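Local coordinates for carboxyvinyl-carboxyphosphonate phosphorylmutase (Bacillus anthracis, PDB 4IQD), which belongs to the phosphoenolpyruvate phosphomutase family of TIM-barrel proteins and holds pyruvic acid in a pocket at the barrel mouth and at further sites, at residues A52-G57 with L93-T98; S56-T61 with Y242-L247; R80-V85 with V114-A119; L214-T219 with M235-V240. One frame throughout, in Å; residues are numbered along the deposited sequence.

Contact 1: A52-G57 with L93-T98; sequences ALYLSG and LVDIDT. With PYR (pyruvic acid), chain C.
Two neighbouring parallel strands of the TIM barrel, 53-55 and 92-95, pair here, with Y54 beside L93 and L55 beside V94, and their C-terminal ends carry part of the pyruvic acid pocket. The ladder consists of L93 N to L53 O (2.9 Å), L55 N to L93 O (3.0 Å) and D95 N to L55 O (3.0 Å), and the short strand axes lie 17° apart. Y54 and L93 share the face turned to the barrel interior. CG of Y54 is anti to its backbone N (chi1 -174°), beside its carbonyl carbon, and the ring lies against L93: L93 CG is at its edge in the ring plane, and L93 CD2 is 3.6 Å from Y54 CD1. On the reverse face L55 CB meets V94 CG2 loosely, against A81 of helix 74-88. The D95 carboxylate is turned nearly parallel to the Y54 ring, 7° between planes, but stands displaced from the ring plane, and Y54 OH touches D95 CB. D95 OD1 accepts D97 N at 3.0 Å from above the carboxylate plane, an Asx turn, while OD2 accepts a weak bond from G57 N (3.4 Å). Y54 OH is hydrogen-bonded to Q122. These bonds limit the rotation of both polar ends, which line the pocket near pyruvic acid OXT without bonding it: Y54 OH at 3.5 Å and D95 OD2 at 3.6 Å.

Contact 2: S56-T61 with Y242-L247; sequences SGAAYT and YPVTSL. With PYR (pyruvic acid), chain C.
The pyruvic acid carboxylate is the flat group, with A58 and V244 meeting near its oxygen O: A58 CB (3.4 Å from O) and P243 CB (3.5 Å from O) stand on opposite sides of its plane, while S56 OG and V244 CG2 approach O from close to that plane. The polar grip is S56 OG, which donates to O over 2.9 Å. The same hydroxyl caps helix 57-63, accepting A59 N at 2.8 Å with an almost straight N-H...O angle of 177°. A helix start this close may give the carboxylate some electrostatic support. The rest of the contact is mostly apolar, and pocket residues carry much of it: S56 CB packs on P243 CB, and V244 CG2, the branch anti to the carbonyl carbon and beside the backbone N, touches A58 CB (4.0 Å) as well as O. A59 CB fits among P243 O, V244 CG1 and L247 CB. L247 CD1 comes to A59 O at 3.4 Å. In the fold, helix 57-63 follows strand 53-55 and helix 245-264 follows strand 239-242. Y60 turns to E76 and R80 of helix 74-88, whereas T245, S246 and L247 pack on the second subunit.

Contact 3: R80-V85 with V114-A119; sequences RARDLV and VEAKVA. With PYR (pyruvic acid), chain F.
The side chains of V85 and K117 cross at about a right angle where helix 74-88 packs against the C-terminal end of helix 103-115, two helices of the outer layer of the TIM barrel. K117 has positive phi (63°) and closes helix 103-115 with a Schellman motif, which presents A116 and K117 to the other helix. V85 meets this turn with both branches: CG1, anti to the backbone N (chi1 -178°), touches K117 CB at 4.0 Å, and CG2 lies 3.7 Å from A116 O. The end of the K117 chain leads away, and its NZ bonds S12 O and Q11 OE1. One turn earlier A81 CB abuts V118 CG2 at 3.9 Å, next to V94 of strand 92-95. R80 and D83 leave the helix in other directions, toward a second pyruvic acid site to which R80 NH2 of the second subunit also bonds. Within the chain, R80 NH2 makes a weak bond to pyruvic acid OXT at 3.4 Å. R82 lies over A116 on the more exposed side; its guanidinium is tilted beside E115 O, at too poor an angle for a hydrogen bond, and its CD packs 3.7 Å from A116 CA.

Contact 4: L214-T219 with M235-V240; sequences LLANMT and MGFQMV
The F237 ring fills the hollow beside L214 and A216: A216 CB sits over one ring face, 3.9 Å from the centroid and 17° off the normal, a CH-pi contact. L214 CB presses on the same ring, 3.5 Å from F237 CD1, and L215 O comes obliquely to CE1. The methyl of A216 also meets V240 CB, so this small side chain fits between two larger ones. F203 of helix 200-209 stacks edge-to-face with F237. The two segments open and close a beta-alpha-beta unit, strand 215-217, helix 229-234 and strand 239-242; G236, with positive phi, ends that helix in a Schellman motif. Parallel pairing follows through A216 N to M239 O (3.0 Å) and Q238 N to L214 O (3.2 Å), and a weak bond reaches the same carbonyl from M239 N. On the sheet face opposite A216, L215 CG packs on CG of the selenomethionine M239 at 3.7 Å, and L215 CD1 touches its SE at 3.9 Å. Where strand 215-217 has ended, CB of selenomethionine M218 meets V240 CG2 (3.9 Å), the branch anti to the backbone N, which touches A216 O (3.5 Å) from another side. At the other end, a water joins L214 N, G236 O and Q238 NE2.

From the N terminus, strand 53-55 opens contact 1 and the helix start that follows it opens contact 2, S56 and G57 being common to both. Helix 74-88 then opens contact 3 before contact 1 closes at strand 92-95; contact 3 closes only at 114-119, so these two cross. Contact 4 opens and closes later, at 214-219 and 235-240, and contact 2 closes last, at 242-247, enclosing contacts 3 and 4 in its long loop. Contacts 1 and 4 meet inside the barrel through L93 and L215. V94 and L55 tie contact 1 outward to contact 3, while P243 packs on Y54 and N217, linking contact 2 to contacts 1 and 4.

Contact 1: A52-G57 with L93-T98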
loop_
_atom_site.group_PDB
_atom_site.type_symbol
_atom_site.label_atom_id
_atom_site.label_comp_id
_atom_site.label_asym_id
_atom_site.label_seq_id
_atom_site.Cartn_x
_atom_site.Cartn_y
_atom_site.Cartn_z
ATOM N N ALA A 52 2.103 -8.521 -17.166
ATOM C CA ALA A 52 1.086 -7.490 -17.139
ATOM C C ALA A 52 0.533 -7.459 -15.730
ATOM O O ALA A 52 0.618 -8.448 -15.011
ATOM C CB ALA A 52 -0.011 -7.796 -18.147
ATOM N N LEU A 53 -0.012 -6.319 -15.326
ATOM C CA LEU A 53 -0.501 -6.162 -13.963
ATOM C C LEU A 53 -1.907 -5.606 -13.966
ATOM O O LEU A 53 -2.335 -4.995 -14.939
ATOM C CB LEU A 53 0.412 -5.231 -13.167
ATOM C CG LEU A 53 1.834 -5.706 -12.897
ATOM C CD1 LEU A 53 2.582 -4.635 -12.138
ATOM C CD2 LEU A 53 1.831 -7.010 -12.124
ATOM N N TYR A 54 -2.618 -5.818 -12.866
ATOM C CA TYR A 54 -3.995 -5.372 -12.750
ATOM C C TYR A 54 -4.180 -4.508 -11.514
ATOM O O TYR A 54 -3.713 -4.846 -10.431
ATOM C CB TYR A 54 -4.926 -6.584 -12.684
ATOM C CG TYR A 54 -6.404 -6.263 -12.707
ATOM C CD1 TYR A 54 -7.016 -5.791 -13.862
ATOM C CD2 TYR A 54 -7.195 -6.459 -11.583
ATOM C CE1 TYR A 54 -8.372 -5.509 -13.892
ATOM C CE2 TYR A 54 -8.551 -6.182 -11.607
ATOM C CZ TYR A 54 -9.134 -5.705 -12.760
ATOM O OH TYR A 54 -10.485 -5.427 -12.786
ATOM N N LEU A 55 -4.854 -3.380 -11.685
ATOM C CA LEU A 55 -5.235 -2.559 -10.552
ATOM C C LEU A 55 -6.743 -2.623 -10.367
ATOM O O LEU A 55 -7.496 -2.050 -11.152
ATOM C CB LEU A 55 -4.786 -1.117 -10.754
ATOM C CG LEU A 55 -5.033 -0.193 -9.563
ATOM C CD1 LEU A 55 -4.285 -0.694 -8.338
ATOM C CD2 LEU A 55 -4.631 1.232 -9.900
ATOM N N SER A 56 -7.182 -3.337 -9.337
ATOM C CA SER A 56 -8.608 -3.506 -9.076
ATOM C C SER A 56 -9.110 -2.471 -8.083
ATOM O O SER A 56 -8.418 -2.138 -7.123
ATOM C CB SER A 56 -8.889 -4.906 -8.539
ATOM O OG SER A 56 -9.325 -4.860 -7.193
ATOM N N GLY A 57 -10.318 -1.971 -8.314
ATOM C CA GLY A 57 -10.918 -1.006 -7.412
ATOM C C GLY A 57 -11.065 -1.610 -6.033
ATOM O O GLY A 57 -10.857 -0.944 -5.019
ATOM N N LEU A 93 -3.482 -2.961 -16.635
ATOM C CA LEU A 93 -4.910 -2.797 -16.862
ATOM C C LEU A 93 -5.562 -2.259 -15.598
ATOM O O LEU A 93 -5.475 -2.867 -14.529
ATOM C CB LEU A 93 -5.541 -4.134 -17.253
ATOM C CG LEU A 93 -7.063 -4.267 -17.245
ATOM C CD1 LEU A 93 -7.721 -3.365 -18.282
ATOM C CD2 LEU A 93 -7.440 -5.717 -17.480
ATOM N N VAL A 94 -6.214 -1.114 -15.727
ATOM C CA VAL A 94 -6.810 -0.454 -14.583
ATOM C C VAL A 94 -8.328 -0.500 -14.626
ATOM O O VAL A 94 -8.948 -0.067 -15.591
ATOM C CB VAL A 94 -6.359 1.007 -14.498
ATOM C CG1 VAL A 94 -7.100 1.725 -13.386
ATOM C CG2 VAL A 94 -4.859 1.075 -14.289
ATOM N N ASP A 95 -8.914 -1.037 -13.564
ATOM C CA ASP A 95 -10.353 -1.014 -13.382
ATOM C C ASP A 95 -10.792 0.414 -13.094
ATOM O O ASP A 95 -10.540 0.941 -12.011
ATOM C CB ASP A 95 -10.741 -1.932 -12.221
ATOM C CG ASP A 95 -12.225 -1.880 -11.896
ATOM O OD1 ASP A 95 -13.018 -1.419 -12.745
ATOM O OD2 ASP A 95 -12.604 -2.318 -10.789
ATOM N N ILE A 96 -11.454 1.040 -14.060
ATOM C CA ILE A 96 -11.935 2.402 -13.865
ATOM C C ILE A 96 -13.437 2.471 -13.584
ATOM O O ILE A 96 -14.061 3.511 -13.785
ATOM C CB ILE A 96 -11.582 3.312 -15.060
ATOM C CG1 ILE A 96 -12.315 2.863 -16.324
ATOM C CG2 ILE A 96 -10.076 3.321 -15.286
ATOM C CD1 ILE A 96 -12.345 3.914 -17.409
ATOM N N ASP A 97 -14.002 1.370 -13.097
ATOM C CA ASP A 97 -15.437 1.287 -12.821
ATOM C C ASP A 97 -16.271 1.707 -14.030
ATOM O O ASP A 97 -16.239 1.055 -15.070
ATOM C CB ASP A 97 -15.815 2.127 -11.596
ATOM C CG ASP A 97 -15.175 1.620 -10.318
ATOM O OD1 ASP A 97 -14.871 0.413 -10.239
ATOM O OD2 ASP A 97 -14.979 2.432 -9.386
ATOM N N THR A 98 -17.003 2.808 -13.894
ATOM C CA THR A 98 -17.841 3.302 -14.980
ATOM C C THR A 98 -17.315 4.608 -15.580
ATOM O O THR A 98 -17.998 5.252 -16.375
ATOM C CB THR A 98 -19.292 3.508 -14.515
ATOM O OG1 THR A 98 -19.357 4.631 -13.631
ATOM C CG2 THR A 98 -19.797 2.270 -13.790
HETATM C C PYR C . -12.493 -6.624 -8.881
HETATM O O PYR C . -11.469 -6.626 -8.067
HETATM O OXT PYR C . -12.508 -5.788 -9.892
HETATM C CA PYR C . -13.555 -7.500 -8.652
HETATM O O3 PYR C . -14.635 -7.451 -9.391
HETATM C CB PYR C . -13.460 -8.520 -7.554
#

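Contact 2: S56-T61 with Y242-L247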
loop_
_atom_site.group_PDB
_atom_site.type_symbol
_atom_site.label_atom_id
_atom_site.label_comp_id
_atom_site.label_asym_id
_atom_site.label_seq_id
_atom_site.Cartn_x
_atom_site.Cartn_y
_atom_site.Cartn_z
ATOM N N SER A 56 -7.182 -3.337 -9.337
ATOM C CA SER A 56 -8.608 -3.506 -9.076
ATOM C C SER A 56 -9.110 -2.471 -8.083
ATOM O O SER A 56 -8.418 -2.138 -7.123
ATOM C CB SER A 56 -8.889 -4.906 -8.539
ATOM O OG SER A 56 -9.325 -4.860 -7.193
ATOM N N GLY A 57 -10.318 -1.971 -8.314
ATOM C CA GLY A 57 -10.918 -1.006 -7.412
ATOM C C GLY A 57 -11.065 -1.610 -6.033
ATOM O O GLY A 57 -10.857 -0.944 -5.019
ATOM N N ALA A 58 -11.411 -2.892 -6.008
ATOM C CA ALA A 58 -11.604 -3.622 -4.765
ATOM C C ALA A 58 -10.352 -3.582 -3.903
ATOM O O ALA A 58 -10.390 -3.134 -2.758
ATOM C CB ALA A 58 -11.996 -5.059 -5.057
ATOM N N ALA A 59 -9.242 -4.046 -4.466
ATOM C CA ALA A 59 -7.984 -4.100 -3.733
ATOM C C ALA A 59 -7.481 -2.709 -3.380
ATOM O O ALA A 59 -6.959 -2.488 -2.286
ATOM C CB ALA A 59 -6.941 -4.853 -4.532
ATOM N N TYR A 60 -7.639 -1.773 -4.312
ATOM C CA TYR A 60 -7.180 -0.413 -4.085
ATOM C C TYR A 60 -7.874 0.190 -2.883
ATOM O O TYR A 60 -7.229 0.610 -1.929
ATOM C CB TYR A 60 -7.427 0.475 -5.301
ATOM C CG TYR A 60 -7.019 1.908 -5.052
ATOM C CD1 TYR A 60 -5.705 2.221 -4.733
ATOM C CD2 TYR A 60 -7.942 2.942 -5.119
ATOM C CE1 TYR A 60 -5.317 3.523 -4.495
ATOM C CE2 TYR A 60 -7.564 4.252 -4.885
ATOM C CZ TYR A 60 -6.247 4.537 -4.574
ATOM O OH TYR A 60 -5.851 5.836 -4.335
ATOM N N THR A 61 -9.197 0.222 -2.939
ATOM C CA THR A 61 -9.987 0.808 -1.872
ATOM C C THR A 61 -9.695 0.115 -0.552
ATOM O O THR A 61 -9.453 0.773 0.457
ATOM C CB THR A 61 -11.484 0.719 -2.182
ATOM O OG1 THR A 61 -11.823 -0.636 -2.500
ATOM C CG2 THR A 61 -11.825 1.608 -3.365
ATOM N N TYR A 242 -6.168 -12.024 -11.523
ATOM C CA TYR A 242 -6.216 -12.446 -10.130
ATOM C C TYR A 242 -6.193 -11.164 -9.303
ATOM O O TYR A 242 -5.163 -10.795 -8.740
ATOM C CB TYR A 242 -5.018 -13.348 -9.806
ATOM C CG TYR A 242 -4.859 -14.513 -10.766
ATOM C CD1 TYR A 242 -5.392 -15.761 -10.473
ATOM C CD2 TYR A 242 -4.183 -14.360 -11.972
ATOM C CE1 TYR A 242 -5.257 -16.825 -11.349
ATOM C CE2 TYR A 242 -4.044 -15.417 -12.855
ATOM C CZ TYR A 242 -4.583 -16.645 -12.537
ATOM O OH TYR A 242 -4.445 -17.697 -13.411
ATOM N N PRO A 243 -7.345 -10.479 -9.239
ATOM C CA PRO A 243 -7.476 -9.061 -8.880
ATOM C C PRO A 243 -7.122 -8.698 -7.447
ATOM O O PRO A 243 -6.473 -7.676 -7.225
ATOM C CB PRO A 243 -8.969 -8.779 -9.107
ATOM C CG PRO A 243 -9.466 -9.900 -9.937
ATOM C CD PRO A 243 -8.654 -11.078 -9.542
ATOM N N VAL A 244 -7.559 -9.501 -6.487
ATOM C CA VAL A 244 -7.519 -9.075 -5.093
ATOM C C VAL A 244 -6.590 -9.947 -4.249
ATOM O O VAL A 244 -6.374 -9.690 -3.065
ATOM C CB VAL A 244 -8.939 -9.081 -4.503
ATOM C CG1 VAL A 244 -8.998 -8.281 -3.215
ATOM C CG2 VAL A 244 -9.914 -8.501 -5.508
ATOM N N THR A 245 -6.028 -10.966 -4.886
ATOM C CA THR A 245 -5.205 -11.954 -4.210
ATOM C C THR A 245 -4.079 -11.328 -3.391
ATOM O O THR A 245 -3.832 -11.735 -2.261
ATOM C CB THR A 245 -4.589 -12.927 -5.224
ATOM O OG1 THR A 245 -5.567 -13.276 -6.209
ATOM C CG2 THR A 245 -4.103 -14.177 -4.528
ATOM N N SER A 246 -3.415 -10.328 -3.963
ATOM C CA SER A 246 -2.282 -9.681 -3.303
ATOM C C SER A 246 -2.660 -9.103 -1.942
ATOM O O SER A 246 -1.898 -9.205 -0.986
ATOM C CB SER A 246 -1.692 -8.583 -4.192
ATOM O OG SER A 246 -2.601 -7.510 -4.349
ATOM N N LEU A 247 -3.844 -8.509 -1.855
ATOM C CA LEU A 247 -4.299 -7.898 -0.612
ATOM C C LEU A 247 -4.844 -8.939 0.361
ATOM O O LEU A 247 -4.714 -8.788 1.576
ATOM C CB LEU A 247 -5.348 -6.818 -0.894
ATOM C CG LEU A 247 -5.972 -6.139 0.327
ATOM C CD1 LEU A 247 -5.966 -4.630 0.170
ATOM C CD2 LEU A 247 -7.387 -6.649 0.549
HETATM C C PYR C . -12.493 -6.624 -8.881
HETATM O O PYR C . -11.469 -6.626 -8.067
HETATM O OXT PYR C . -12.508 -5.788 -9.892
HETATM C CA PYR C . -13.555 -7.500 -8.652
HETATM O O3 PYR C . -14.635 -7.451 -9.391
HETATM C CB PYR C . -13.460 -8.520 -7.554
#

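Contact 3: R80-V85 with V114-A119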
loop_
_atom_site.group_PDB
_atom_site.type_symbol
_atom_site.label_atom_id
_atom_site.label_comp_id
_atom_site.label_asym_id
_atom_site.label_seq_id
_atom_site.Cartn_x
_atom_site.Cartn_y
_atom_site.Cartn_z
ATOM N N ARG A 80 -2.097 5.805 -8.051
ATOM C CA ARG A 80 -1.645 4.480 -7.653
ATOM C C ARG A 80 -1.207 3.704 -8.889
ATOM O O ARG A 80 -0.265 2.918 -8.836
ATOM C CB ARG A 80 -2.744 3.731 -6.896
ATOM C CG ARG A 80 -2.341 2.353 -6.375
ATOM C CD ARG A 80 -1.134 2.399 -5.438
ATOM N NE ARG A 80 -1.353 3.229 -4.255
ATOM C CZ ARG A 80 -1.919 2.802 -3.129
ATOM N NH1 ARG A 80 -2.339 1.550 -3.027
ATOM N NH2 ARG A 80 -2.072 3.631 -2.106
ATOM N N ALA A 81 -1.884 3.942 -10.008
ATOM C CA ALA A 81 -1.527 3.299 -11.266
ATOM C C ALA A 81 -0.170 3.796 -11.734
ATOM O O ALA A 81 0.609 3.043 -12.318
ATOM C CB ALA A 81 -2.587 3.567 -12.322
ATOM N N ARG A 82 0.101 5.069 -11.470
ATOM C CA ARG A 82 1.398 5.661 -11.760
ATOM C C ARG A 82 2.461 4.857 -11.039
ATOM O O ARG A 82 3.452 4.446 -11.639
ATOM C CB ARG A 82 1.445 7.101 -11.261
ATOM C CG ARG A 82 2.278 8.044 -12.096
ATOM C CD ARG A 82 1.368 9.014 -12.820
ATOM N NE ARG A 82 1.880 10.380 -12.797
ATOM C CZ ARG A 82 2.533 10.949 -13.804
ATOM N NH1 ARG A 82 2.754 10.270 -14.921
ATOM N NH2 ARG A 82 2.962 12.198 -13.697
ATOM N N ASP A 83 2.231 4.634 -9.748
ATOM C CA ASP A 83 3.147 3.882 -8.900
ATOM C C ASP A 83 3.509 2.547 -9.521
ATOM O O ASP A 83 4.662 2.126 -9.483
ATOM C CB ASP A 83 2.518 3.627 -7.532
ATOM C CG ASP A 83 2.320 4.892 -6.732
ATOM O OD1 ASP A 83 2.566 5.991 -7.276
ATOM O OD2 ASP A 83 1.908 4.784 -5.559
ATOM N N LEU A 84 2.512 1.889 -10.098
ATOM C CA LEU A 84 2.705 0.571 -10.678
ATOM C C LEU A 84 3.637 0.620 -11.879
ATOM O O LEU A 84 4.627 -0.098 -11.924
ATOM C CB LEU A 84 1.365 -0.061 -11.054
ATOM C CG LEU A 84 0.719 -0.938 -9.979
ATOM C CD1 LEU A 84 0.490 -0.173 -8.687
ATOM C CD2 LEU A 84 -0.581 -1.550 -10.484
ATOM N N VAL A 85 3.321 1.475 -12.845
ATOM C CA VAL A 85 4.146 1.605 -14.039
ATOM C C VAL A 85 5.550 2.110 -13.705
ATOM O O VAL A 85 6.542 1.550 -14.171
ATOM C CB VAL A 85 3.494 2.540 -15.075
ATOM C CG1 VAL A 85 4.346 2.611 -16.336
ATOM C CG2 VAL A 85 2.091 2.062 -15.409
ATOM N N VAL A 114 -3.679 7.755 -19.537
ATOM C CA VAL A 114 -2.647 7.837 -20.561
ATOM C C VAL A 114 -1.444 8.578 -20.001
ATOM O O VAL A 114 -0.296 8.205 -20.247
ATOM C CB VAL A 114 -3.163 8.543 -21.829
ATOM C CG1 VAL A 114 -2.010 8.938 -22.736
ATOM C CG2 VAL A 114 -4.149 7.648 -22.569
ATOM N N GLU A 115 -1.718 9.622 -19.227
ATOM C CA GLU A 115 -0.665 10.362 -18.548
ATOM C C GLU A 115 0.113 9.462 -17.597
ATOM O O GLU A 115 1.332 9.574 -17.483
ATOM C CB GLU A 115 -1.246 11.553 -17.793
ATOM C CG GLU A 115 -1.745 12.661 -18.697
ATOM C CD GLU A 115 -2.132 13.901 -17.926
ATOM O OE1 GLU A 115 -2.457 13.774 -16.729
ATOM O OE2 GLU A 115 -2.104 15.001 -18.512
ATOM N N ALA A 116 -0.592 8.553 -16.932
ATOM C CA ALA A 116 0.047 7.619 -16.011
ATOM C C ALA A 116 0.732 6.477 -16.755
ATOM O O ALA A 116 1.312 5.586 -16.135
ATOM C CB ALA A 116 -0.969 7.072 -15.019
ATOM N N LYS A 117 0.662 6.522 -18.084
ATOM C CA LYS A 117 1.203 5.480 -18.959
ATOM C C LYS A 117 0.495 4.147 -18.750
ATOM O O LYS A 117 1.091 3.083 -18.911
ATOM C CB LYS A 117 2.719 5.333 -18.789
ATOM C CG LYS A 117 3.488 6.623 -19.015
ATOM C CD LYS A 117 4.770 6.653 -18.198
ATOM C CE LYS A 117 5.834 5.749 -18.788
ATOM N NZ LYS A 117 6.452 6.349 -20.006
ATOM N N VAL A 118 -0.780 4.214 -18.385
ATOM C CA VAL A 118 -1.597 3.017 -18.270
ATOM C C VAL A 118 -1.774 2.412 -19.657
ATOM O O VAL A 118 -2.011 3.131 -20.627
ATOM C CB VAL A 118 -2.972 3.337 -17.656
ATOM C CG1 VAL A 118 -3.865 2.128 -17.684
ATOM C CG2 VAL A 118 -2.806 3.836 -16.232
ATOM N N ALA A 119 -1.639 1.093 -19.748
ATOM C CA ALA A 119 -1.753 0.397 -21.025
ATOM C C ALA A 119 -3.200 0.115 -21.433
ATOM O O ALA A 119 -3.523 0.137 -22.617
ATOM C CB ALA A 119 -0.955 -0.894 -20.994
HETATM C C PYR F . -0.600 7.357 -2.765
HETATM O O PYR F . -0.821 8.647 -2.680
HETATM O OXT PYR F . -0.532 6.629 -1.677
HETATM C CA PYR F . -0.446 6.764 -4.012
HETATM O O3 PYR F . -0.768 5.508 -4.187
HETATM C CB PYR F . 0.092 7.568 -5.158
#

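Contact 4: L214-T219 with M235-V240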
loop_
_atom_site.group_PDB
_atom_site.type_symbol
_atom_site.label_atom_id
_atom_site.label_comp_id
_atom_site.label_asym_id
_atom_site.label_seq_id
_atom_site.Cartn_x
_atom_site.Cartn_y
_atom_site.Cartn_z
ATOM N N LEU A 214 -11.402 -12.613 -24.775
ATOM C CA LEU A 214 -12.168 -12.605 -23.539
ATOM C C LEU A 214 -11.272 -12.669 -22.315
ATOM O O LEU A 214 -10.207 -13.285 -22.343
ATOM C CB LEU A 214 -13.174 -13.757 -23.523
ATOM C CG LEU A 214 -14.183 -13.763 -24.671
ATOM C CD1 LEU A 214 -15.223 -14.841 -24.454
ATOM C CD2 LEU A 214 -14.841 -12.404 -24.825
ATOM N N LEU A 215 -11.723 -12.019 -21.247
ATOM C CA LEU A 215 -11.021 -11.991 -19.974
ATOM C C LEU A 215 -11.755 -12.873 -18.977
ATOM O O LEU A 215 -12.983 -12.882 -18.935
ATOM C CB LEU A 215 -10.965 -10.552 -19.453
ATOM C CG LEU A 215 -10.177 -10.153 -18.200
ATOM C CD1 LEU A 215 -9.952 -8.664 -18.241
ATOM C CD2 LEU A 215 -10.886 -10.516 -16.906
ATOM N N ALA A 216 -10.994 -13.604 -18.171
ATOM C CA ALA A 216 -11.556 -14.409 -17.099
ATOM C C ALA A 216 -11.190 -13.786 -15.762
ATOM O O ALA A 216 -10.053 -13.371 -15.557
ATOM C CB ALA A 216 -11.040 -15.829 -17.181
ATOM N N ASN A 217 -12.159 -13.714 -14.858
ATOM C CA ASN A 217 -11.954 -13.120 -13.542
ATOM C C ASN A 217 -11.707 -14.171 -12.470
ATOM O O ASN A 217 -12.655 -14.732 -11.924
ATOM C CB ASN A 217 -13.180 -12.294 -13.155
ATOM C CG ASN A 217 -13.040 -11.630 -11.796
ATOM O OD1 ASN A 217 -11.933 -11.400 -11.307
ATOM N ND2 ASN A 217 -14.172 -11.309 -11.184
HETATM N N MSE A 218 -10.444 -14.434 -12.159
HETATM C CA MSE A 218 -10.151 -15.391 -11.101
HETATM C C MSE A 218 -10.012 -14.826 -9.702
HETATM O O MSE A 218 -8.953 -14.908 -9.087
HETATM C CB MSE A 218 -8.973 -16.291 -11.443
HETATM C CG MSE A 218 -9.413 -17.555 -12.129
HETATM SE SE MSE A 218 -10.192 -18.934 -10.970
HETATM C CE MSE A 218 -11.816 -18.111 -10.313
ATOM N N THR A 219 -11.107 -14.275 -9.198
ATOM C CA THR A 219 -11.139 -13.772 -7.839
ATOM C C THR A 219 -11.621 -14.888 -6.912
ATOM O O THR A 219 -12.461 -15.703 -7.288
ATOM C CB THR A 219 -12.024 -12.518 -7.729
ATOM O OG1 THR A 219 -11.948 -11.983 -6.404
ATOM C CG2 THR A 219 -13.466 -12.837 -8.080
HETATM N N MSE A 235 -10.765 -23.111 -23.072
HETATM C CA MSE A 235 -12.186 -22.890 -22.891
HETATM C C MSE A 235 -12.626 -21.581 -23.536
HETATM O O MSE A 235 -13.804 -21.229 -23.506
HETATM C CB MSE A 235 -12.537 -22.918 -21.408
HETATM C CG MSE A 235 -12.302 -24.267 -20.742
HETATM SE SE MSE A 235 -13.407 -24.364 -19.161
HETATM C CE MSE A 235 -14.883 -23.604 -20.110
ATOM N N GLY A 236 -11.669 -20.862 -24.112
ATOM C CA GLY A 236 -11.979 -19.699 -24.926
ATOM C C GLY A 236 -11.543 -18.357 -24.370
ATOM O O GLY A 236 -12.063 -17.320 -24.781
ATOM N N PHE A 237 -10.593 -18.369 -23.442
ATOM C CA PHE A 237 -10.092 -17.130 -22.850
ATOM C C PHE A 237 -8.647 -16.862 -23.234
ATOM O O PHE A 237 -7.867 -17.786 -23.435
ATOM C CB PHE A 237 -10.246 -17.149 -21.330
ATOM C CG PHE A 237 -11.664 -16.991 -20.872
ATOM C CD1 PHE A 237 -12.234 -15.736 -20.773
ATOM C CD2 PHE A 237 -12.430 -18.098 -20.555
ATOM C CE1 PHE A 237 -13.539 -15.585 -20.363
ATOM C CE2 PHE A 237 -13.737 -17.953 -20.143
ATOM C CZ PHE A 237 -14.292 -16.693 -20.046
ATOM N N GLN A 238 -8.297 -15.586 -23.337
ATOM C CA GLN A 238 -6.959 -15.203 -23.771
ATOM C C GLN A 238 -6.222 -14.381 -22.720
ATOM O O GLN A 238 -5.072 -13.992 -22.915
ATOM C CB GLN A 238 -7.038 -14.459 -25.102
ATOM C CG GLN A 238 -7.804 -15.241 -26.152
ATOM C CD GLN A 238 -7.986 -14.484 -27.442
ATOM O OE1 GLN A 238 -7.059 -13.845 -27.937
ATOM N NE2 GLN A 238 -9.189 -14.549 -27.999
HETATM N N MSE A 239 -6.891 -14.122 -21.603
HETATM C CA MSE A 239 -6.260 -13.458 -20.473
HETATM C C MSE A 239 -7.069 -13.736 -19.217
HETATM O O MSE A 239 -8.277 -13.967 -19.286
HETATM C CB MSE A 239 -6.138 -11.954 -20.718
HETATM C CG MSE A 239 -7.370 -11.152 -20.350
HETATM SE SE MSE A 239 -7.345 -9.344 -21.075
HETATM C CE MSE A 239 -7.910 -9.762 -22.892
ATOM N N VAL A 240 -6.400 -13.731 -18.071
ATOM C CA VAL A 240 -7.063 -14.009 -16.807
ATOM C C VAL A 240 -6.479 -13.164 -15.685
ATOM O O VAL A 240 -5.263 -13.039 -15.554
ATOM C CB VAL A 240 -6.992 -15.509 -16.444
ATOM C CG1 VAL A 240 -5.585 -16.040 -16.627
ATOM C CG2 VAL A 240 -7.485 -15.748 -15.027
HETATM O O HOH W 1 -10.990 -14.903 -26.161
#